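Local coordinates for putative sortase (Streptococcus pneumoniae, PDB 2W1J), which probably acts as a pilus-associated class C sortase, a transpeptidase that joins pilin subunits covalently during pilus fibre biogenesis, at residues Asp77-Ala85 and Gln90-Gly98. Sequence-based numbering, arbitrary orientation.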
ATOM      1  N   ASP A  77     -11.355  -3.526  -2.617  1.00  6.50           N
ATOM      2  CA  ASP A  77     -11.088  -3.214  -1.219  1.00  8.15           C
ATOM      3  C   ASP A  77     -10.236  -4.362  -0.714  1.00  7.99           C
ATOM      4  O   ASP A  77     -10.734  -5.473  -0.512  1.00  9.33           O
ATOM      5  CB  ASP A  77     -12.376  -3.056  -0.403  1.00  9.41           C
ATOM      6  CG  ASP A  77     -12.179  -2.209   0.857  1.00 12.04           C
ATOM      7  OD1 ASP A  77     -11.030  -1.803   1.163  1.00 12.90           O
ATOM      8  OD2 ASP A  77     -13.182  -1.945   1.550  1.00 15.39           O
ATOM      9  N   LEU A  78      -8.940  -4.107  -0.562  1.00  7.09           N
ATOM     10  CA  LEU A  78      -7.994  -5.171  -0.222  1.00  7.07           C
ATOM     11  C   LEU A  78      -7.321  -4.901   1.108  1.00  6.30           C
ATOM     12  O   LEU A  78      -6.873  -3.786   1.361  1.00  6.55           O
ATOM     13  CB  LEU A  78      -6.899  -5.283  -1.278  1.00  8.06           C
ATOM     14  CG  LEU A  78      -7.256  -5.889  -2.626  1.00  9.74           C
ATOM     15  CD1 LEU A  78      -6.013  -5.850  -3.502  1.00  9.61           C
ATOM     16  CD2 LEU A  78      -7.756  -7.320  -2.455  1.00  9.66           C
ATOM     17  N   PRO A  79      -7.209  -5.933   1.950  1.00  5.98           N
ATOM     18  CA  PRO A  79      -6.405  -5.773   3.153  1.00  5.87           C
ATOM     19  C   PRO A  79      -4.938  -5.613   2.777  1.00  5.70           C
ATOM     20  O   PRO A  79      -4.489  -6.167   1.757  1.00  6.50           O
ATOM     21  CB  PRO A  79      -6.616  -7.090   3.895  1.00  6.59           C
ATOM     22  CG  PRO A  79      -6.919  -8.085   2.811  1.00  7.38           C
ATOM     23  CD  PRO A  79      -7.652  -7.325   1.740  1.00  5.66           C
ATOM     24  N   VAL A  80      -4.206  -4.840   3.576  1.00  5.93           N
ATOM     25  CA  VAL A  80      -2.791  -4.591   3.336  1.00  5.52           C
ATOM     26  C   VAL A  80      -1.981  -5.226   4.456  1.00  5.75           C
ATOM     27  O   VAL A  80      -2.256  -5.000   5.643  1.00  6.32           O
ATOM     28  CB  VAL A  80      -2.491  -3.066   3.292  1.00  5.77           C
ATOM     29  CG1 VAL A  80      -1.007  -2.824   3.122  1.00  6.69           C
ATOM     30  CG2 VAL A  80      -3.281  -2.389   2.182  1.00  6.74           C
ATOM     31  N   TYR A  81      -0.988  -6.026   4.078  1.00  5.62           N
ATOM     32  CA  TYR A  81      -0.102  -6.686   5.036  1.00  5.87           C
ATOM     33  C   TYR A  81       1.298  -6.130   4.889  1.00  6.26           C
ATOM     34  O   TYR A  81       1.635  -5.572   3.846  1.00  7.60           O
ATOM     35  CB  TYR A  81      -0.061  -8.197   4.786  1.00  6.66           C
ATOM     36  CG  TYR A  81      -1.405  -8.851   4.948  1.00  7.09           C
ATOM     37  CD1 TYR A  81      -2.276  -8.976   3.878  1.00  9.16           C
ATOM     38  CD2 TYR A  81      -1.816  -9.323   6.187  1.00  9.83           C
ATOM     39  CE1 TYR A  81      -3.518  -9.564   4.038  1.00 10.52           C
ATOM     40  CE2 TYR A  81      -3.054  -9.907   6.354  1.00 11.98           C
ATOM     41  CZ  TYR A  81      -3.903 -10.018   5.278  1.00 12.05           C
ATOM     42  OH  TYR A  81      -5.135 -10.609   5.456  1.00 16.20           O
ATOM     43  N   ALA A  82       2.114  -6.290   5.927  1.00  6.29           N
ATOM     44  CA  ALA A  82       3.509  -5.872   5.867  1.00  5.99           C
ATOM     45  C   ALA A  82       4.321  -6.739   4.907  1.00  6.43           C
ATOM     46  O   ALA A  82       4.175  -7.961   4.874  1.00  6.83           O
ATOM     47  CB  ALA A  82       4.128  -5.894   7.255  1.00  6.58           C
ATOM     48  N   GLY A  83       5.190  -6.095   4.139  1.00  6.34           N
ATOM     49  CA  GLY A  83       6.057  -6.805   3.201  1.00  7.29           C
ATOM     50  C   GLY A  83       5.321  -7.316   1.981  1.00  6.49           C
ATOM     51  O   GLY A  83       4.116  -7.097   1.821  1.00  6.76           O
ATOM     52  N   THR A  84       6.054  -8.024   1.128  1.00  7.01           N
ATOM     53  CA  THR A  84       5.522  -8.432  -0.162  1.00  8.15           C
ATOM     54  C   THR A  84       5.847  -9.889  -0.461  1.00  8.60           C
ATOM     55  O   THR A  84       5.933 -10.285  -1.622  1.00  9.26           O
ATOM     56  CB  THR A  84       6.046  -7.536  -1.312  1.00  7.95           C
ATOM     57  OG1 THR A  84       7.474  -7.456  -1.255  1.00  8.79           O
ATOM     58  CG2 THR A  84       5.470  -6.121  -1.203  1.00  8.90           C
ATOM     59  N   ALA A  85       6.019 -10.684   0.591  1.00  8.37           N
ATOM     60  CA  ALA A  85       6.259 -12.118   0.430  1.00  8.53           C
ATOM     61  C   ALA A  85       5.140 -12.792  -0.362  1.00  8.71           C
ATOM     62  O   ALA A  85       4.015 -12.307  -0.403  1.00  8.85           O
ATOM     63  CB  ALA A  85       6.426 -12.779   1.790  1.00  9.00           C
ATOM     64  N   GLN A  90      -0.770 -13.542  -2.020  1.00 11.97           N
ATOM     65  CA  GLN A  90      -1.853 -14.493  -2.237  1.00 12.86           C
ATOM     66  C   GLN A  90      -3.105 -14.095  -1.464  1.00 12.81           C
ATOM     67  O   GLN A  90      -4.224 -14.445  -1.850  1.00 14.09           O
ATOM     68  CB  GLN A  90      -1.418 -15.910  -1.855  1.00 12.90           C
ATOM     69  CG  GLN A  90      -0.393 -16.503  -2.804  1.00 16.15           C
ATOM     70  CD  GLN A  90       0.029 -17.904  -2.414  1.00 18.95           C
ATOM     71  OE1 GLN A  90       0.440 -18.150  -1.279  1.00 22.43           O
ATOM     72  NE2 GLN A  90      -0.063 -18.833  -3.359  1.00 20.78           N
ATOM     73  N   GLN A  91      -2.910 -13.348  -0.381  1.00 12.61           N
ATOM     74  CA  GLN A  91      -3.988 -13.012   0.539  1.00 12.79           C
ATOM     75  C   GLN A  91      -4.575 -11.609   0.325  1.00 11.22           C
ATOM     76  O   GLN A  91      -5.735 -11.359   0.642  1.00 11.30           O
ATOM     77  CB  GLN A  91      -3.512 -13.190   1.985  1.00 13.55           C
ATOM     78  CG  GLN A  91      -3.170 -14.631   2.347  1.00 16.93           C
ATOM     79  CD  GLN A  91      -2.583 -14.771   3.739  1.00 20.98           C
ATOM     80  OE1 GLN A  91      -1.896 -13.875   4.230  1.00 24.51           O
ATOM     81  NE2 GLN A  91      -2.843 -15.905   4.380  1.00 22.46           N
ATOM     82  N   GLY A  92      -3.781 -10.693  -0.222  1.00  9.14           N
ATOM     83  CA  GLY A  92      -4.236  -9.316  -0.402  1.00  8.02           C
ATOM     84  C   GLY A  92      -3.136  -8.466  -0.989  1.00  6.69           C
ATOM     85  O   GLY A  92      -2.405  -8.921  -1.870  1.00  7.53           O
ATOM     86  N   ALA A  93      -3.024  -7.232  -0.512  1.00  4.68           N
ATOM     87  CA  ALA A  93      -1.961  -6.338  -0.942  1.00  4.82           C
ATOM     88  C   ALA A  93      -0.824  -6.352   0.074  1.00  4.33           C
ATOM     89  O   ALA A  93      -1.041  -6.599   1.274  1.00  4.81           O
ATOM     90  CB  ALA A  93      -2.497  -4.912  -1.108  1.00  5.74           C
ATOM     91  N   GLY A  94       0.385  -6.070  -0.396  1.00  4.28           N
ATOM     92  CA  GLY A  94       1.554  -5.989   0.472  1.00  5.92           C
ATOM     93  C   GLY A  94       2.177  -4.609   0.442  1.00  5.66           C
ATOM     94  O   GLY A  94       2.284  -3.976  -0.606  1.00  8.19           O
ATOM     95  N   HIS A  95       2.609  -4.135   1.599  1.00  5.53           N
ATOM     96  CA  HIS A  95       3.328  -2.876   1.671  1.00  5.09           C
ATOM     97  C   HIS A  95       4.791  -3.103   1.294  1.00  4.70           C
ATOM     98  O   HIS A  95       5.438  -4.019   1.814  1.00  5.68           O
ATOM     99  CB  HIS A  95       3.224  -2.321   3.086  1.00  5.18           C
ATOM    100  CG  HIS A  95       4.075  -1.117   3.307  1.00  5.36           C
ATOM    101  ND1 HIS A  95       5.303  -1.177   3.932  1.00  5.78           N
ATOM    102  CD2 HIS A  95       3.892   0.177   2.947  1.00  6.30           C
ATOM    103  CE1 HIS A  95       5.839   0.030   3.949  1.00  6.89           C
ATOM    104  NE2 HIS A  95       5.006   0.867   3.354  1.00  6.16           N
ATOM    105  N   LEU A  96       5.312  -2.272   0.396  1.00  4.83           N
ATOM    106  CA  LEU A  96       6.688  -2.398  -0.057  1.00  5.20           C
ATOM    107  C   LEU A  96       7.674  -1.884   0.990  1.00  5.49           C
ATOM    108  O   LEU A  96       7.772  -0.683   1.249  1.00  5.59           O
ATOM    109  CB  LEU A  96       6.881  -1.666  -1.384  1.00  5.18           C
ATOM    110  CG  LEU A  96       8.205  -1.870  -2.134  1.00  5.68           C
ATOM    111  CD1 LEU A  96       8.458  -3.336  -2.452  1.00  8.66           C
ATOM    112  CD2 LEU A  96       8.223  -1.048  -3.411  1.00  6.76           C
ATOM    113  N   GLU A  97       8.416  -2.802   1.601  1.00  5.59           N
ATOM    114  CA  GLU A  97       9.358  -2.419   2.644  1.00  6.07           C
ATOM    115  C   GLU A  97      10.428  -1.497   2.074  1.00  6.20           C
ATOM    116  O   GLU A  97      10.896  -1.696   0.951  1.00  5.99           O
ATOM    117  CB  GLU A  97       9.984  -3.657   3.295  1.00  6.32           C
ATOM    118  CG  GLU A  97      10.839  -3.326   4.517  1.00  7.56           C
ATOM    119  CD  GLU A  97      11.255  -4.548   5.324  1.00  8.92           C
ATOM    120  OE1 GLU A  97      10.990  -5.688   4.881  1.00  8.85           O
ATOM    121  OE2 GLU A  97      11.852  -4.361   6.410  1.00  9.25           O
ATOM    122  N   GLY A  98      10.785  -0.467   2.837  1.00  5.27           N
ATOM    123  CA  GLY A  98      11.660   0.585   2.342  1.00  5.24           C
ATOM    124  C   GLY A  98      10.889   1.841   1.973  1.00  4.21           C
ATOM    125  O   GLY A  98      11.486   2.901   1.827  1.00  4.91           O
TER
HETATM  126  O   HOH W   1      -6.615 -11.599   3.515  1.00  9.57           O
HETATM  127  O   HOH W   2       8.722  -5.640   0.633  1.00  5.69           O
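Three backbone hydrogen bonds zip strand 77-82 to strand 93-95 in parallel register: A93 N to P79 O (2.9 Å), Y81 N to A93 O (2.9 Å) and H95 N to Y81 O (2.8 Å). CA-H...O contacts from V80 to A93 O and from G94 to Y81 O reinforce them. At one end, a water bridges Y81 OH (2.6 Å) and Q91 O; Y81 OH also hydrogen-bonds to R65 NH1, a second hold on the end of the phenol. With CG anti to its carbonyl carbon (chi1 -61°), the Y81 ring is turned back toward 91-92, where it crosses the Q91 side chain at about a right angle, CE1 4.2 Å from Q91 CB and Q91 OE1 over one face. At the other end, a second water links T84 OG1 to E97 N, and T84 CG2 packs 3.7 Å from H95 O. On the sheet face opposite Y81, A93 CB meets V80 CG2 at 4.2 Å, and I112 of the next strand touches both residues. H95 lies on this same face, its imidazole hydrogen-bonded through ND1 to Y56 OH and through NE2 to S100 O. With helix 86-91 as the connection, the two strands form a compact beta-alpha-beta crossover within the sortase beta-barrel, where strand 93-95 is inserted between 76-82 and 108-113.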